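Local coordinates for putative polysaccharide biosynthesis protein with aminopeptidase-like domain (Clostridium acetobutylicum, PDB 3K9T), which binds one zinc ion per subunit of a homotrimer and probably serves in the biosynthesis of modified polysaccharides, without expected peptidase activity, at the interface of chains A and B. Sequence-based numbering; all coordinates share one arbitrary frame. Chains: chain A/B, putative peptidase.

Contact 1: the interface of chains A and B. Residues chain A 64-66, 228, 232; chain B 363, 366-369, 373.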
# COMPACT_ATOMS: atom_id res chain seq x y z
N ASP A 64 8.48 -7.16 -37.79
CA ASP A 64 8.42 -8.61 -38.01
C ASP A 64 7.28 -9.01 -38.91
O ASP A 64 7.20 -10.15 -39.35
CB ASP A 64 8.27 -9.39 -36.69
CG ASP A 64 8.60 -10.85 -36.83
OD1 ASP A 64 9.65 -11.16 -37.45
OD2 ASP A 64 7.81 -11.70 -36.36
N TRP A 65 6.40 -8.06 -39.21
CA TRP A 65 5.23 -8.38 -40.02
C TRP A 65 5.42 -8.05 -41.48
O TRP A 65 6.31 -7.30 -41.85
CB TRP A 65 4.00 -7.66 -39.47
CG TRP A 65 3.59 -8.12 -38.14
CD1 TRP A 65 4.31 -8.05 -36.98
CD2 TRP A 65 2.34 -8.73 -37.80
NE1 TRP A 65 3.58 -8.58 -35.94
CE2 TRP A 65 2.36 -9.00 -36.42
CE3 TRP A 65 1.19 -9.05 -38.53
CZ2 TRP A 65 1.29 -9.57 -35.75
CZ3 TRP A 65 0.11 -9.64 -37.86
CH2 TRP A 65 0.18 -9.89 -36.49
N THR A 66 4.56 -8.64 -42.29
CA THR A 66 4.52 -8.39 -43.72
C THR A 66 3.16 -7.85 -44.09
O THR A 66 2.16 -8.46 -43.74
CB THR A 66 4.73 -9.67 -44.51
OG1 THR A 66 5.98 -10.26 -44.14
CG2 THR A 66 4.70 -9.37 -46.01
N THR A 228 -3.74 -3.97 -35.21
CA THR A 228 -2.53 -4.74 -35.20
C THR A 228 -1.65 -4.41 -36.38
O THR A 228 -0.67 -3.72 -36.20
CB THR A 228 -2.79 -6.28 -35.00
OG1 THR A 228 -3.37 -6.44 -33.72
CG2 THR A 228 -1.50 -7.12 -35.01
N ILE A 232 1.31 -1.45 -36.35
CA ILE A 232 2.70 -1.92 -36.61
C ILE A 232 3.24 -1.19 -37.85
O ILE A 232 4.33 -0.64 -37.81
CB ILE A 232 2.78 -3.46 -36.79
CG1 ILE A 232 2.33 -4.17 -35.50
CG2 ILE A 232 4.23 -3.90 -37.14
CD1 ILE A 232 2.18 -5.69 -35.63
N ASN B 363 12.66 -9.60 -30.41
CA ASN B 363 11.79 -8.84 -31.32
C ASN B 363 10.97 -7.84 -30.49
O ASN B 363 9.75 -7.91 -30.43
CB ASN B 363 10.86 -9.78 -32.09
CG ASN B 363 10.11 -9.07 -33.22
OD1 ASN B 363 10.62 -8.96 -34.33
ND2 ASN B 363 8.89 -8.61 -32.95
N CYS B 366 7.15 -4.03 -31.43
CA CYS B 366 5.86 -4.63 -31.68
C CYS B 366 5.92 -6.13 -31.51
O CYS B 366 7.00 -6.76 -31.38
CB CYS B 366 5.32 -4.25 -33.03
SG CYS B 366 5.24 -2.51 -33.25
N GLU B 367 4.75 -6.73 -31.49
CA GLU B 367 4.73 -8.16 -31.29
C GLU B 367 5.20 -8.85 -32.57
O GLU B 367 5.18 -8.25 -33.65
CB GLU B 367 3.38 -8.67 -30.71
CG GLU B 367 2.11 -8.38 -31.44
CD GLU B 367 0.85 -8.62 -30.59
OE1 GLU B 367 0.86 -8.51 -29.34
OE2 GLU B 367 -0.18 -8.89 -31.20
N PRO B 368 5.74 -10.05 -32.43
CA PRO B 368 6.15 -10.78 -33.61
C PRO B 368 4.92 -11.30 -34.30
O PRO B 368 3.88 -11.46 -33.66
CB PRO B 368 6.96 -11.95 -33.03
CG PRO B 368 6.50 -12.11 -31.67
CD PRO B 368 6.07 -10.76 -31.18
N GLN B 369 5.03 -11.57 -35.59
CA GLN B 369 3.91 -12.15 -36.31
C GLN B 369 3.92 -13.64 -35.97
O GLN B 369 4.47 -14.44 -36.73
CB GLN B 369 4.08 -11.87 -37.80
CG GLN B 369 2.93 -12.32 -38.68
CD GLN B 369 2.94 -11.68 -40.05
OE1 GLN B 369 3.98 -11.20 -40.52
NE2 GLN B 369 1.78 -11.66 -40.69
N ARG B 373 6.98 -19.03 -37.19
CA ARG B 373 7.84 -19.99 -36.48
C ARG B 373 7.19 -21.31 -35.92
O ARG B 373 7.92 -22.17 -35.44
CB ARG B 373 8.57 -19.23 -35.36
CG ARG B 373 9.14 -17.86 -35.81
CD ARG B 373 9.72 -17.00 -34.69
NE ARG B 373 10.48 -15.82 -35.15
CZ ARG B 373 9.94 -14.64 -35.49
NH1 ARG B 373 8.63 -14.47 -35.45
NH2 ARG B 373 10.71 -13.63 -35.88
O HOH W 1 7.34 -6.92 -34.82
O HOH W 2 6.70 -11.48 -41.84
O HOH W 3 0.74 -11.14 -43.54

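Contact 2: the interface of chains A and B. Residues chain A 292-295; chain B 390, 393-394, 397, 414.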
# COMPACT_ATOMS: atom_id res chain seq x y z
N PHE A 292 -3.06 -2.89 -17.07
CA PHE A 292 -2.62 -3.31 -18.38
C PHE A 292 -2.50 -4.81 -18.48
O PHE A 292 -2.18 -5.48 -17.54
CB PHE A 292 -1.25 -2.72 -18.68
CG PHE A 292 -0.64 -3.20 -19.99
CD1 PHE A 292 -0.99 -2.62 -21.19
CD2 PHE A 292 0.32 -4.21 -20.00
CE1 PHE A 292 -0.42 -3.02 -22.37
CE2 PHE A 292 0.89 -4.62 -21.17
CZ PHE A 292 0.52 -4.02 -22.36
N PHE A 293 -2.81 -5.31 -19.67
CA PHE A 293 -2.50 -6.68 -20.06
C PHE A 293 -2.15 -6.56 -21.53
O PHE A 293 -2.82 -5.79 -22.23
CB PHE A 293 -3.69 -7.62 -19.83
CG PHE A 293 -5.02 -7.07 -20.30
CD1 PHE A 293 -5.78 -6.27 -19.47
CD2 PHE A 293 -5.50 -7.37 -21.57
CE1 PHE A 293 -7.00 -5.77 -19.90
CE2 PHE A 293 -6.72 -6.89 -21.99
CZ PHE A 293 -7.47 -6.09 -21.16
N PRO A 294 -1.14 -7.32 -22.01
CA PRO A 294 -0.64 -7.27 -23.39
C PRO A 294 -1.51 -8.05 -24.43
O PRO A 294 -1.01 -8.79 -25.28
CB PRO A 294 0.76 -7.84 -23.25
CG PRO A 294 0.55 -8.93 -22.24
CD PRO A 294 -0.48 -8.39 -21.26
N TRP A 295 -2.82 -7.86 -24.34
CA TRP A 295 -3.72 -8.27 -25.41
C TRP A 295 -4.91 -7.30 -25.39
O TRP A 295 -4.94 -6.37 -24.58
CB TRP A 295 -4.09 -9.76 -25.35
CG TRP A 295 -4.76 -10.15 -24.11
CD1 TRP A 295 -6.09 -10.07 -23.85
CD2 TRP A 295 -4.14 -10.66 -22.94
NE1 TRP A 295 -6.35 -10.52 -22.58
CE2 TRP A 295 -5.17 -10.88 -21.99
CE3 TRP A 295 -2.81 -10.94 -22.57
CZ2 TRP A 295 -4.91 -11.39 -20.70
CZ3 TRP A 295 -2.56 -11.46 -21.29
CH2 TRP A 295 -3.61 -11.68 -20.38
N PHE B 390 -1.76 -16.15 -23.96
CA PHE B 390 -1.75 -15.07 -22.97
C PHE B 390 -0.45 -15.04 -22.19
O PHE B 390 0.17 -14.01 -22.09
CB PHE B 390 -2.94 -15.18 -22.03
CG PHE B 390 -4.23 -15.21 -22.75
CD1 PHE B 390 -4.79 -14.04 -23.22
CD2 PHE B 390 -4.85 -16.43 -23.05
CE1 PHE B 390 -5.98 -14.06 -23.93
CE2 PHE B 390 -6.03 -16.47 -23.76
CZ PHE B 390 -6.60 -15.28 -24.20
N PHE B 393 2.36 -13.65 -24.48
CA PHE B 393 2.30 -12.20 -24.67
C PHE B 393 2.87 -11.43 -23.49
O PHE B 393 3.50 -10.39 -23.67
CB PHE B 393 0.88 -11.72 -24.97
CG PHE B 393 0.37 -12.10 -26.33
CD1 PHE B 393 1.09 -11.77 -27.48
CD2 PHE B 393 -0.87 -12.71 -26.47
CE1 PHE B 393 0.60 -12.10 -28.74
CE2 PHE B 393 -1.36 -13.06 -27.73
CZ PHE B 393 -0.63 -12.73 -28.86
N TRP B 394 2.63 -11.93 -22.27
CA TRP B 394 3.27 -11.37 -21.07
C TRP B 394 4.78 -11.49 -21.09
O TRP B 394 5.48 -10.52 -20.77
CB TRP B 394 2.77 -12.04 -19.81
CG TRP B 394 1.56 -11.42 -19.22
CD1 TRP B 394 0.34 -12.00 -19.07
CD2 TRP B 394 1.43 -10.09 -18.73
NE1 TRP B 394 -0.53 -11.13 -18.50
CE2 TRP B 394 0.11 -9.95 -18.27
CE3 TRP B 394 2.31 -9.01 -18.64
CZ2 TRP B 394 -0.35 -8.77 -17.68
CZ3 TRP B 394 1.85 -7.82 -18.09
CH2 TRP B 394 0.52 -7.70 -17.62
N ASN B 397 6.21 -9.21 -23.60
CA ASN B 397 5.98 -7.83 -23.29
C ASN B 397 6.88 -7.34 -22.18
O ASN B 397 7.41 -6.22 -22.24
CB ASN B 397 4.51 -7.59 -22.98
CG ASN B 397 4.25 -6.20 -22.52
OD1 ASN B 397 4.39 -5.93 -21.33
ND2 ASN B 397 3.92 -5.29 -23.44
N MSE B 414 -0.43 -14.88 -13.03
CA MSE B 414 -0.49 -16.25 -13.50
C MSE B 414 0.45 -17.12 -12.69
O MSE B 414 1.41 -16.64 -12.08
CB MSE B 414 -0.19 -16.36 -15.00
CG MSE B 414 -1.15 -15.61 -15.91
SE MSE B 414 -0.56 -15.77 -17.73
CE MSE B 414 -2.10 -15.23 -18.71

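Contact 1: the interface of chains A and B
Charge pairing sets one end of this polar patch of the trimer interface. A:Asp64 and B:Arg373 reach toward each other tip to tip, and the guanidinium grips the carboxylate end-on, one nitrogen to each oxygen. NH1 of B:Arg373 lies 3.0 Å from OD2 of A:Asp64, on its syn lone pair, in a nearly straight hydrogen bond (168° at H) that is also a salt bridge. NH2 comes to OD1 from above the carboxylate plane, since the two flat groups are turned moderately apart. The A:Asp64 side chain is swung out with CG anti to the backbone N (chi1 -164°), while the B:Arg373 chain runs extended from CG to NE. The anti lone pair of A:Asp64 OD2 is taken by the backbone N of B:Gln369 at 2.9 Å, so two donors hold this oxygen, which would favour the ionised carboxylate. Further hydrogen bonds use main-chain groups: A:Trp65 NE1 gives its in-plane N-H to B:Glu367 O at 2.8 Å, above that carbonyl's plane, and A:Thr66 N donates to B:Gln369 OE1 at 3.2 Å. Stacking joins them. B:Gln369 runs extended across one indole face of A:Trp65, its CB 3.6 Å from the five-membered ring centroid and CG over the six-membered ring; the amide lies almost parallel, 16° from the ring plane. CD1 of A:Ile232 covers the opposite face near the rim, clamping the indole from within chain A. Water fills the joints: water 1 links A:Asp64 N, B:Asn363 ND2 and B:Glu367 O, and water 2 ties A:Thr66 OG1 and A:Asp64 O to B:Gln369 OE1. In the fold, chain A offers A:Asp64, in coil, and the short strand 65-66 that follows it, in the insert, backed by helix 229-237 of the aminopeptidase-like region; chain B brings an irregular segment between strand 358-361 and helix 389-398, in its winged helix-turn-helix region.

Contact 2: the interface of chains A and B
Aromatic packing without polar bonds makes this patch of the trimer interface, in which A:Trp295 is sandwiched between its own chain's A:Phe293 and B:Phe390, with B:Trp394 at its edge. Its CG takes the crowded position between the backbone N and the carbonyl carbon (chi1 60°), and chi2 of 86° turns the indole broadside to B:Phe390. Starting from CB, the side chain first meets its partner at CG, which lies in the plane of the B:Phe390 ring at its edge. CD1 and NE1 follow along CE1 of that phenyl group. At the ring fusion, CE2 lies 3.4 Å from CD1 of B:Phe390, and CD2 is equally near the same atom, which stands over the middle of the indole face. The rings meet edge-to-face, 72° apart, though B:Phe390 is poorly ordered and its exact pose is less certain. Toward the tip, CE3 and CZ2 still touch CD1 of B:Phe390, whereas CZ3 passes to a second partner, 3.5 Å from NE1 of B:Trp394. CH2 lies between the two aromatic residues. The indoles of A:Trp295 and B:Trp394 stand almost perpendicular, and CD1 of B:Trp394 lies at the edge of A:Trp295. From within chain A, CD2 of A:Phe293 covers the other A:Trp295 face near its rim, which probably helps to hold its tilt. A:Pro294 supplies the neighbouring contact: its CD sits over the centre of B:Trp394, 3.5 Å from the six-membered ring centroid. CG of A:Pro294 leans on the backbone of B:Phe393, and its CB reaches CB of B:Asn397 at 3.8 Å. Beyond it, the A:Phe292 ring meets the B:Asn397 amide tip to tip, CE2 lying 3.7 Å from OD1. In the fold, chain A offers the coil between strand 287-290 and helix 299-302 of its aminopeptidase-like region; chain B presents helix 389-398 of the winged helix-turn-helix region.

Contact 1 and contact 2 lie about 15 Å apart, measured between the centres of their C-alpha atoms, and share no residue. Both are built on the chain B side by the C-terminal winged helix-turn-helix region: an irregular segment serves contact 1, and mainly helix 389-398, farther along the chain, serves contact 2. Chain A answers with separate stretches of its insert and aminopeptidase-like regions. One C-terminal region is thus held against the neighbouring subunit by a polar, water-bridged patch and an apolar aromatic one. The interface pairs unlike surfaces and is not an exact two-fold, consistent with the homotrimer; repeated in each copy, it could join the three subunits.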